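Local coordinates for protein beta-glucosidase (Chaetomella raphigera, PDB 6JXG) that probably hydrolyses terminal, non-reducing beta-D-glucosyl residues with release of beta-D-glucose, as a glycoside hydrolase family 3 enzyme of cellulose breakdown, at residues Y444-D448 and G449-D453; L457-N461 and N462-L466; R560-Q564 and A565-P569; V697-S700 and S701-R705. All coordinates share one frame; numbering follows the deposited sequence.

Contact 1 of 4, residues Y444-D448 and G449-D453; sequences YITVD and GQLGD
Val447 and Gln450 are joined by the shortest sound polar bond of this hairpin, Gln450 N to Val447 O at 2.9 Å. The return bond, Val447 N to Gln450 O, is straighter (161° at the hydrogen) and makes the two residues an antiparallel hydrogen-bonded pair. The next bond down runs from Gly452 N to Ile445 O at 3.2 Å. Between these bonds sits the non-hydrogen-bonded pair Thr446 and Leu451, where Gln450 O also receives the CA-H of Thr446.

The side chains of that pair share one face of the ribbon. Leu451 brings CG to 3.6 Å from Thr446 OG1, and its CD2 branch lies close to Ile445 O. With CG2 of Thr446 set opposite the backbone N (chi1 -65° for OG1), this methyl leans over the turn and comes 3.8 Å from Gly449 CA.

On the Val447 and Gln450 face, the glutamine chain is extended beyond CG and brings its amide to the turn. Gln450 NE2 donates to Asp448 O at 3.1 Å, nearly straight at 164°, with the oxygen almost in the amide plane, while OE1 accepts from Asn455 N. The amide is thus held at both ends and fixed against rotation. At the start of the first strand's approach, Tyr444 OH bonds Asp371. Positive phi at Asp448 and Gly449 completes the pattern: a two-stranded beta hairpin closed by a type I' turn.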
loop_
_atom_site.group_PDB
_atom_site.type_symbol
_atom_site.label_atom_id
_atom_site.label_comp_id
_atom_site.label_asym_id
_atom_site.label_seq_id
_atom_site.Cartn_x
_atom_site.Cartn_y
_atom_site.Cartn_z
ATOM N N TYR A 444 17.772 -4.817 -0.988
ATOM C CA TYR A 444 19.163 -4.430 -1.232
ATOM C C TYR A 444 19.849 -4.047 0.033
ATOM O O TYR A 444 20.995 -3.686 -0.014
ATOM C CB TYR A 444 19.331 -3.360 -2.313
ATOM C CG TYR A 444 18.791 -2.017 -1.955
ATOM C CD1 TYR A 444 19.599 -1.067 -1.398
ATOM C CD2 TYR A 444 17.463 -1.659 -2.277
ATOM C CE1 TYR A 444 19.115 0.216 -1.034
ATOM C CE2 TYR A 444 16.963 -0.415 -1.905
ATOM C CZ TYR A 444 17.805 0.506 -1.271
ATOM O OH TYR A 444 17.285 1.728 -0.939
ATOM N N ILE A 445 19.169 -4.138 1.175
ATOM C CA ILE A 445 19.694 -3.758 2.450
ATOM C C ILE A 445 19.442 -4.929 3.423
ATOM O O ILE A 445 18.347 -5.499 3.461
ATOM C CB ILE A 445 18.896 -2.545 2.978
ATOM C CG1 ILE A 445 19.118 -1.301 2.089
ATOM C CG2 ILE A 445 19.375 -2.162 4.367
ATOM C CD1 ILE A 445 18.297 -0.090 2.476
ATOM N N THR A 446 20.471 -5.312 4.162
ATOM C CA THR A 446 20.370 -6.335 5.239
ATOM C C THR A 446 20.366 -5.652 6.601
ATOM O O THR A 446 21.238 -4.863 6.907
ATOM C CB THR A 446 21.633 -7.232 5.164
ATOM O OG1 THR A 446 21.604 -7.921 3.927
ATOM C CG2 THR A 446 21.687 -8.281 6.300
ATOM N N VAL A 447 19.368 -5.945 7.411
ATOM C CA VAL A 447 19.295 -5.467 8.761
ATOM C C VAL A 447 19.042 -6.660 9.676
ATOM O O VAL A 447 18.164 -7.493 9.424
ATOM C CB VAL A 447 18.186 -4.397 8.928
ATOM C CG1 VAL A 447 18.170 -3.880 10.360
ATOM C CG2 VAL A 447 18.309 -3.230 7.931
ATOM N N ASP A 448 19.801 -6.752 10.782
ATOM C CA ASP A 448 19.700 -7.928 11.697
ATOM C C ASP A 448 19.706 -9.232 10.942
ATOM O O ASP A 448 18.927 -10.153 11.202
ATOM C CB ASP A 448 18.489 -7.807 12.666
ATOM C CG ASP A 448 18.693 -6.736 13.662
ATOM O OD1 ASP A 448 19.807 -6.180 13.621
ATOM O OD2 ASP A 448 17.793 -6.350 14.448
ATOM N N GLY A 449 20.607 -9.345 9.973
ATOM C CA GLY A 449 20.720 -10.585 9.193
ATOM C C GLY A 449 19.604 -10.884 8.192
ATOM O O GLY A 449 19.514 -12.008 7.658
ATOM N N GLN A 450 18.763 -9.894 7.884
ATOM C CA GLN A 450 17.555 -10.122 7.036
ATOM C C GLN A 450 17.656 -9.168 5.838
ATOM O O GLN A 450 17.610 -7.956 6.000
ATOM C CB GLN A 450 16.296 -9.869 7.864
ATOM C CG GLN A 450 16.162 -10.933 8.934
ATOM C CD GLN A 450 15.235 -10.584 10.076
ATOM O OE1 GLN A 450 14.022 -10.811 10.012
ATOM N NE2 GLN A 450 15.803 -10.094 11.139
ATOM N N LEU A 451 17.885 -9.764 4.679
ATOM C CA LEU A 451 18.026 -9.081 3.405
ATOM C C LEU A 451 16.580 -8.843 2.884
ATOM O O LEU A 451 16.028 -9.680 2.169
ATOM C CB LEU A 451 18.732 -9.984 2.456
ATOM C CG LEU A 451 19.572 -9.354 1.307
ATOM C CD1 LEU A 451 19.747 -10.239 0.142
ATOM C CD2 LEU A 451 19.354 -7.898 0.967
ATOM N N GLY A 452 16.021 -7.703 3.268
ATOM C CA GLY A 452 14.644 -7.322 2.931
ATOM C C GLY A 452 13.538 -8.051 3.678
ATOM O O GLY A 452 12.850 -7.475 4.496
ATOM N N ASP A 453 13.308 -9.303 3.287
ATOM C CA ASP A 453 12.302 -10.156 3.905
ATOM C C ASP A 453 12.640 -10.496 5.346
ATOM O O ASP A 453 13.806 -10.669 5.676
ATOM C CB ASP A 453 12.210 -11.501 3.144
ATOM C CG ASP A 453 11.734 -11.371 1.707
ATOM O OD1 ASP A 453 10.917 -10.448 1.393
ATOM O OD2 ASP A 453 12.139 -12.249 0.884
#

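Contact 2 of 4, residues L457-N461 and N462-L466; sequences LAPWN and NGTAL
Pro459, Asn461 and Asn462 carry this contact, a tight turn that delivers the chain into helix 463-471 of the alpha/beta domain characteristic of the family 3 C-terminal region. Two consecutive asparagines in left-handed backbone conformation (phi 55° at Asn461, 56° at Asn462) reverse the chain, and Gly463 N returns to Trp460 O in a weak bond of 3.0 Å.

Positive phi turns Asn462 CB toward the preceding carbonyl, 3.0 Å from Asn461 O. Asn462 occupies the N-cap position, yet its side chain makes no capping bond; its backbone O instead receives Leu466 N and starts the helical pattern. The side chain of Asn461, with CG anti to the carbonyl carbon (chi1 -65°), donates through ND2 to Asp375 O, and the residue also packs on Thr437 of strand 431-438. The turn is in this way tied to the central sheet beneath it.

Pro459 supplies the apolar half. Its ring crosses the first helical turn, with CB 3.9 Å from Gly463 CA and the ring carbons CG and CD beside the threonine hydroxyl, Pro459 CD lying 3.4 Å from Thr464 OG1. A CB on Gly463 would collide with Pro459 CB. Ile436 of strand 431-438 also packs on Pro459.

Two waters complete the link between turn and helix, both donating to the proline carbonyl: one accepts from Thr464 N, while the other has its oxygen 2.8 Å from Pro459 O and accepts from Asn462 N.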
loop_
_atom_site.group_PDB
_atom_site.type_symbol
_atom_site.label_atom_id
_atom_site.label_comp_id
_atom_site.label_asym_id
_atom_site.label_seq_id
_atom_site.Cartn_x
_atom_site.Cartn_y
_atom_site.Cartn_z
ATOM N N LEU A 457 8.031 -14.305 12.061
ATOM C CA LEU A 457 6.896 -13.444 12.444
ATOM C C LEU A 457 6.915 -13.110 13.971
ATOM O O LEU A 457 5.887 -12.854 14.635
ATOM C CB LEU A 457 5.583 -14.093 12.021
ATOM C CG LEU A 457 5.362 -14.267 10.505
ATOM C CD1 LEU A 457 4.023 -14.943 10.309
ATOM C CD2 LEU A 457 5.393 -12.970 9.680
ATOM N N ALA A 458 8.129 -13.087 14.506
ATOM C CA ALA A 458 8.398 -12.732 15.892
ATOM C C ALA A 458 8.764 -11.256 16.012
ATOM O O ALA A 458 9.456 -10.731 15.130
ATOM C CB ALA A 458 9.548 -13.601 16.397
ATOM N N PRO A 459 8.411 -10.598 17.124
ATOM C CA PRO A 459 8.926 -9.244 17.323
ATOM C C PRO A 459 10.460 -9.099 17.213
ATOM O O PRO A 459 11.210 -10.007 17.582
ATOM C CB PRO A 459 8.431 -8.889 18.730
ATOM C CG PRO A 459 7.181 -9.659 18.888
ATOM C CD PRO A 459 7.505 -10.978 18.233
ATOM N N TRP A 460 10.918 -7.986 16.618
ATOM C CA TRP A 460 12.325 -7.701 16.478
ATOM C C TRP A 460 12.890 -7.262 17.818
ATOM O O TRP A 460 12.145 -6.919 18.763
ATOM C CB TRP A 460 12.458 -6.556 15.417
ATOM C CG TRP A 460 12.480 -7.053 14.008
ATOM C CD1 TRP A 460 11.714 -8.059 13.459
ATOM C CD2 TRP A 460 13.416 -6.668 13.003
ATOM N NE1 TRP A 460 12.084 -8.290 12.181
ATOM C CE2 TRP A 460 13.136 -7.465 11.858
ATOM C CE3 TRP A 460 14.500 -5.769 12.974
ATOM C CZ2 TRP A 460 13.882 -7.362 10.671
ATOM C CZ3 TRP A 460 15.242 -5.674 11.782
ATOM C CH2 TRP A 460 14.905 -6.441 10.659
ATOM N N ASN A 461 14.203 -7.119 17.912
ATOM C CA ASN A 461 14.798 -6.517 19.117
ATOM C C ASN A 461 14.391 -7.238 20.439
ATOM O O ASN A 461 14.247 -6.605 21.422
ATOM C CB ASN A 461 14.536 -5.010 19.190
ATOM C CG ASN A 461 15.215 -4.257 18.054
ATOM O OD1 ASN A 461 16.145 -4.756 17.473
ATOM N ND2 ASN A 461 14.761 -3.073 17.768
ATOM N N ASN A 462 14.209 -8.557 20.396
ATOM C CA ASN A 462 13.836 -9.304 21.580
ATOM C C ASN A 462 12.563 -8.751 22.212
ATOM O O ASN A 462 12.416 -8.721 23.409
ATOM C CB ASN A 462 15.002 -9.291 22.579
ATOM C CG ASN A 462 16.234 -9.955 22.008
ATOM O OD1 ASN A 462 16.143 -11.066 21.535
ATOM N ND2 ASN A 462 17.351 -9.272 21.991
ATOM N N GLY A 463 11.616 -8.353 21.376
ATOM C CA GLY A 463 10.439 -7.675 21.848
ATOM C C GLY A 463 9.605 -8.599 22.736
ATOM O O GLY A 463 9.056 -8.183 23.746
ATOM N N THR A 464 9.473 -9.839 22.355
ATOM C CA THR A 464 8.626 -10.727 23.197
ATOM C C THR A 464 9.226 -10.786 24.651
ATOM O O THR A 464 8.528 -10.541 25.677
ATOM C CB THR A 464 8.468 -12.095 22.565
ATOM O OG1 THR A 464 7.547 -12.003 21.455
ATOM C CG2 THR A 464 7.911 -13.144 23.634
ATOM N N ALA A 465 10.530 -11.029 24.700
ATOM C CA ALA A 465 11.263 -11.064 25.972
ATOM C C ALA A 465 11.189 -9.757 26.752
ATOM O O ALA A 465 11.021 -9.761 27.967
ATOM C CB ALA A 465 12.701 -11.557 25.748
ATOM N N LEU A 466 11.183 -8.605 26.074
ATOM C CA LEU A 466 10.924 -7.361 26.755
ATOM C C LEU A 466 9.562 -7.284 27.430
ATOM O O LEU A 466 9.418 -6.817 28.610
ATOM C CB LEU A 466 11.082 -6.153 25.791
ATOM C CG LEU A 466 11.112 -4.774 26.427
ATOM C CD1 LEU A 466 12.263 -4.656 27.397
ATOM C CD2 LEU A 466 11.214 -3.719 25.304
HETATM O O HOH W 1 10.705 -11.288 20.140
HETATM O O HOH W 2 13.934 -10.495 18.236
#

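Contact 3 of 4, residues R560-Q564 and A565-P569; sequences RHFDQ and ANIQP
Ile567 folds back over the last turn of helix 559-564 and sets its two branches against two different rings. Its CG1 lies opposite the carbonyl carbon (chi1 -65°), and the extended continuation carries Ile567 CD1 to 3.6 Å from His561 NE2. The other branch, Ile567 CG2, sits 3.7 Å from Phe562 CD1. Both approaches are oblique, so the isoleucine wedges against the aromatic groups without stacking on either.

The histidine reaches this position because its CG is opposite the backbone N (chi1 169°), a rotamer that swings the imidazole along the helix toward its C-terminal end, where Ala565 CB lies 4.0 Å from His561 CE1. Trimming the side chain to alanine would probably uncover Ile567 CD1 and the Ala565 methyl and let the isoleucine tip shift. The Phe562 ring meets Ile567 O in plane at the edge; Pro569 CB packs on the same CD1 atom that touches CG2, and Tyr540 joins the ring edge-to-face.

Underneath, the backbone ends the helix in the standard manner of a Schellman motif. Asn566 turns to positive phi, Ile567 N donates to Phe562 O at 2.8 Å, and Asn566 N donates to Asp563 O at 3.2 Å. Ala565 N still makes the ordinary helical bond to His561 O.

The chemistry is therefore divided: amide hydrogen bonds satisfy the carbonyls of His561, Phe562 and Asp563, while an apolar contact between Phe562 in the last turn and Ile567, just past the positive-phi Asn566, accompanies the reversal.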
loop_
_atom_site.group_PDB
_atom_site.type_symbol
_atom_site.label_atom_id
_atom_site.label_comp_id
_atom_site.label_asym_id
_atom_site.label_seq_id
_atom_site.Cartn_x
_atom_site.Cartn_y
_atom_site.Cartn_z
ATOM N N ARG A 560 -8.868 -15.616 3.214
ATOM C CA ARG A 560 -9.460 -16.584 2.284
ATOM C C ARG A 560 -8.985 -18.011 2.598
ATOM O O ARG A 560 -9.780 -18.948 2.561
ATOM C CB ARG A 560 -9.073 -16.216 0.851
ATOM C CG ARG A 560 -9.671 -14.902 0.334
ATOM C CD ARG A 560 -8.893 -14.410 -0.916
ATOM N NE ARG A 560 -9.739 -13.551 -1.765
ATOM C CZ ARG A 560 -10.036 -12.280 -1.506
ATOM N NH1 ARG A 560 -9.504 -11.712 -0.442
ATOM N NH2 ARG A 560 -10.933 -11.609 -2.263
ATOM N N HIS A 561 -7.708 -18.159 2.917
ATOM C CA HIS A 561 -7.160 -19.438 3.367
ATOM C C HIS A 561 -7.646 -19.884 4.721
ATOM O O HIS A 561 -8.080 -21.050 4.888
ATOM C CB HIS A 561 -5.640 -19.420 3.326
ATOM C CG HIS A 561 -4.991 -20.582 3.997
ATOM N ND1 HIS A 561 -5.038 -21.873 3.511
ATOM C CD2 HIS A 561 -4.221 -20.625 5.108
ATOM C CE1 HIS A 561 -4.350 -22.665 4.319
ATOM N NE2 HIS A 561 -3.835 -21.927 5.285
ATOM N N PHE A 562 -7.573 -18.996 5.684
ATOM C CA PHE A 562 -8.045 -19.333 7.047
ATOM C C PHE A 562 -9.496 -19.791 6.948
ATOM O O PHE A 562 -9.871 -20.813 7.605
ATOM C CB PHE A 562 -7.868 -18.181 8.027
ATOM C CG PHE A 562 -6.437 -17.888 8.362
ATOM C CD1 PHE A 562 -5.892 -18.317 9.544
ATOM C CD2 PHE A 562 -5.608 -17.176 7.463
ATOM C CE1 PHE A 562 -4.595 -18.054 9.873
ATOM C CE2 PHE A 562 -4.259 -16.966 7.761
ATOM C CZ PHE A 562 -3.752 -17.392 8.980
ATOM N N ASP A 563 -10.300 -19.057 6.155
ATOM C CA ASP A 563 -11.713 -19.377 6.033
ATOM C C ASP A 563 -11.866 -20.760 5.322
ATOM O O ASP A 563 -12.576 -21.651 5.807
ATOM C CB ASP A 563 -12.489 -18.288 5.249
ATOM C CG ASP A 563 -12.540 -16.974 5.952
ATOM O OD1 ASP A 563 -12.192 -16.903 7.152
ATOM O OD2 ASP A 563 -13.018 -15.970 5.325
ATOM N N GLN A 564 -11.194 -20.957 4.207
ATOM C CA GLN A 564 -11.390 -22.199 3.394
ATOM C C GLN A 564 -10.898 -23.451 4.130
ATOM O O GLN A 564 -11.438 -24.532 3.984
ATOM C CB GLN A 564 -10.639 -22.106 2.065
ATOM C CG GLN A 564 -10.766 -23.348 1.148
ATOM C CD GLN A 564 -12.202 -23.720 0.803
ATOM O OE1 GLN A 564 -12.532 -24.909 0.625
ATOM N NE2 GLN A 564 -13.067 -22.720 0.674
ATOM N N ALA A 565 -9.864 -23.294 4.904
ATOM C CA ALA A 565 -9.273 -24.388 5.608
ATOM C C ALA A 565 -9.800 -24.520 7.014
ATOM O O ALA A 565 -9.351 -25.396 7.735
ATOM C CB ALA A 565 -7.769 -24.163 5.645
ATOM N N ASN A 566 -10.708 -23.632 7.433
ATOM C CA ASN A 566 -11.244 -23.645 8.741
ATOM C C ASN A 566 -10.205 -23.501 9.838
ATOM O O ASN A 566 -10.274 -24.238 10.790
ATOM C CB ASN A 566 -12.050 -24.956 8.915
ATOM C CG ASN A 566 -13.221 -25.000 7.947
ATOM O OD1 ASN A 566 -13.143 -25.599 6.905
ATOM N ND2 ASN A 566 -14.273 -24.250 8.274
ATOM N N ILE A 567 -9.263 -22.547 9.699
ATOM C CA ILE A 567 -8.242 -22.297 10.704
ATOM C C ILE A 567 -8.653 -21.053 11.442
ATOM O O ILE A 567 -8.944 -20.045 10.791
ATOM C CB ILE A 567 -6.842 -22.072 10.053
ATOM C CG1 ILE A 567 -6.377 -23.330 9.357
ATOM C CG2 ILE A 567 -5.873 -21.633 11.144
ATOM C CD1 ILE A 567 -5.213 -23.218 8.380
ATOM N N GLN A 568 -8.741 -21.115 12.770
ATOM C CA GLN A 568 -9.064 -19.953 13.549
ATOM C C GLN A 568 -7.802 -19.060 13.682
ATOM O O GLN A 568 -6.778 -19.492 14.211
ATOM C CB GLN A 568 -9.579 -20.294 14.972
ATOM C CG GLN A 568 -11.015 -20.796 15.052
ATOM C CD GLN A 568 -11.049 -22.292 15.335
ATOM O OE1 GLN A 568 -10.484 -22.754 16.335
ATOM N NE2 GLN A 568 -11.696 -23.067 14.444
ATOM N N PRO A 569 -7.929 -17.793 13.266
ATOM C CA PRO A 569 -6.804 -16.915 13.446
ATOM C C PRO A 569 -6.860 -16.445 14.856
ATOM O O PRO A 569 -7.892 -16.675 15.533
ATOM C CB PRO A 569 -7.110 -15.761 12.437
ATOM C CG PRO A 569 -8.572 -15.833 12.091
ATOM C CD PRO A 569 -9.061 -17.180 12.551
#

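Contact 4 of 4, residues V697-S700 and S701-R705; sequences VGAS and SRDIR
Ser700 OG is gripped by two consecutive amides, Asp703 N at 2.8 Å and Arg702 N at 2.9 Å, both bonds fairly straight. Its chi1 of 88° places the hydroxyl between the backbone N and the carbonyl carbon, directly over the turn, and the same oxygen also bonds Glu572. Replacing the serine by alanine is likely to leave both amides and the Glu572 carboxylate without their shared partner, and the turn freer to shift. Ser700 N, by contrast, is buried with no partner in the model.

Backbone bonds close the strands below: Arg705 N to Val697 O and Ala699 N to Asp703 O, each 2.9 Å. Between them, Gly698 CA comes within 3.3 Å of Asp703 O, where a side chain would collide.

The charged pair is side-on. Arg705 NE bonds Asp703 OD1 at 2.8 Å and NH2 bonds OD2, the carboxylate lying at the guanidinium edge. Ala699 CB packs against both, 3.6 Å from Asp703 OD2. Ile704 CD1 touches Ser700 O.

This beta hairpin joins strands 692-698 and 704-711 of the fibronectin type III-like domain. Val697 and Ala699 pack on Tyr584 of strand 582-591, while Ser701 touches Tyr559 of helix 559-564.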
loop_
_atom_site.group_PDB
_atom_site.type_symbol
_atom_site.label_atom_id
_atom_site.label_comp_id
_atom_site.label_asym_id
_atom_site.label_seq_id
_atom_site.Cartn_x
_atom_site.Cartn_y
_atom_site.Cartn_z
ATOM N N VAL A 697 -22.701 -9.039 6.290
ATOM C CA VAL A 697 -22.316 -7.694 6.716
ATOM C C VAL A 697 -21.919 -7.752 8.174
ATOM O O VAL A 697 -22.650 -8.322 9.006
ATOM C CB VAL A 697 -23.402 -6.642 6.440
ATOM C CG1 VAL A 697 -23.044 -5.286 7.093
ATOM C CG2 VAL A 697 -23.641 -6.530 4.964
ATOM N N GLY A 698 -20.752 -7.176 8.502
ATOM C CA GLY A 698 -20.358 -7.104 9.885
ATOM C C GLY A 698 -19.129 -6.258 10.197
ATOM O O GLY A 698 -18.748 -5.409 9.404
ATOM N N ALA A 699 -18.567 -6.495 11.382
ATOM C CA ALA A 699 -17.489 -5.730 11.916
ATOM C C ALA A 699 -16.090 -6.278 11.557
ATOM O O ALA A 699 -15.102 -5.613 11.842
ATOM C CB ALA A 699 -17.683 -5.664 13.423
ATOM N N SER A 700 -16.013 -7.429 10.900
ATOM C CA SER A 700 -14.772 -8.091 10.547
ATOM C C SER A 700 -15.111 -9.230 9.587
ATOM O O SER A 700 -16.284 -9.470 9.327
ATOM C CB SER A 700 -13.975 -8.624 11.768
ATOM O OG SER A 700 -14.375 -9.910 12.095
ATOM N N SER A 701 -14.086 -9.876 9.012
ATOM C CA SER A 701 -14.285 -11.086 8.252
ATOM C C SER A 701 -14.896 -12.228 9.027
ATOM O O SER A 701 -15.300 -13.199 8.404
ATOM C CB SER A 701 -12.983 -11.642 7.587
ATOM O OG SER A 701 -11.977 -12.048 8.494
ATOM N N ARG A 702 -14.906 -12.190 10.331
ATOM C CA ARG A 702 -15.535 -13.223 11.147
ATOM C C ARG A 702 -16.637 -12.740 12.080
ATOM O O ARG A 702 -17.439 -13.592 12.485
ATOM C CB ARG A 702 -14.460 -14.015 11.944
ATOM C CG ARG A 702 -13.677 -14.885 10.969
ATOM C CD ARG A 702 -12.808 -15.907 11.628
ATOM N NE ARG A 702 -12.073 -16.605 10.595
ATOM C CZ ARG A 702 -11.796 -17.916 10.606
ATOM N NH1 ARG A 702 -12.103 -18.739 11.674
ATOM N NH2 ARG A 702 -11.212 -18.387 9.583
ATOM N N ASP A 703 -16.710 -11.430 12.398
ATOM C CA ASP A 703 -17.804 -10.881 13.232
ATOM C C ASP A 703 -18.994 -10.405 12.354
ATOM O O ASP A 703 -19.228 -9.201 12.101
ATOM C CB ASP A 703 -17.235 -9.813 14.119
ATOM C CG ASP A 703 -18.197 -9.285 15.132
ATOM O OD1 ASP A 703 -19.282 -9.879 15.264
ATOM O OD2 ASP A 703 -17.905 -8.285 15.831
ATOM N N ILE A 704 -19.651 -11.406 11.793
ATOM C CA ILE A 704 -20.712 -11.210 10.874
ATOM C C ILE A 704 -22.010 -11.066 11.665
ATOM O O ILE A 704 -22.403 -11.949 12.463
ATOM C CB ILE A 704 -20.819 -12.371 9.890
ATOM C CG1 ILE A 704 -19.535 -12.488 9.024
ATOM C CG2 ILE A 704 -22.033 -12.148 9.005
ATOM C CD1 ILE A 704 -19.184 -11.234 8.233
ATOM N N ARG A 705 -22.680 -9.952 11.425
ATOM C CA ARG A 705 -23.825 -9.603 12.180
ATOM C C ARG A 705 -25.110 -9.759 11.370
ATOM O O ARG A 705 -26.146 -9.893 11.971
ATOM C CB ARG A 705 -23.748 -8.158 12.631
ATOM C CG ARG A 705 -22.469 -7.856 13.383
ATOM C CD ARG A 705 -22.470 -8.424 14.794
ATOM N NE ARG A 705 -21.273 -7.919 15.461
ATOM C CZ ARG A 705 -21.176 -6.755 16.096
ATOM N NH1 ARG A 705 -22.229 -5.975 16.324
ATOM N NH2 ARG A 705 -20.018 -6.399 16.606
#

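The four contacts form two touching pairs. Contacts 1 and 2 follow each other in the chain, with centres about 17 Å apart, and Trp460 bridges them: its CZ2 lies 3.4 Å from Gln450 NE2. Contacts 3 and 4, centres about 15 Å apart, act as a joint at the boundary to the fibronectin type III-like domain, where Arg702 NH2 forms a salt bridge to Asp563 OD1 at 3.0 Å. Contacts 2 and 3 approach to about 8 Å between nearest atoms without touching. Contact 1 also reaches the N-terminal domain region, since Asp453 bonds Gly121, Glu163 and Thr164. In family 3 enzymes the active site generally lies between the N-terminal barrel and the C-terminal domain; no site residue is assigned here.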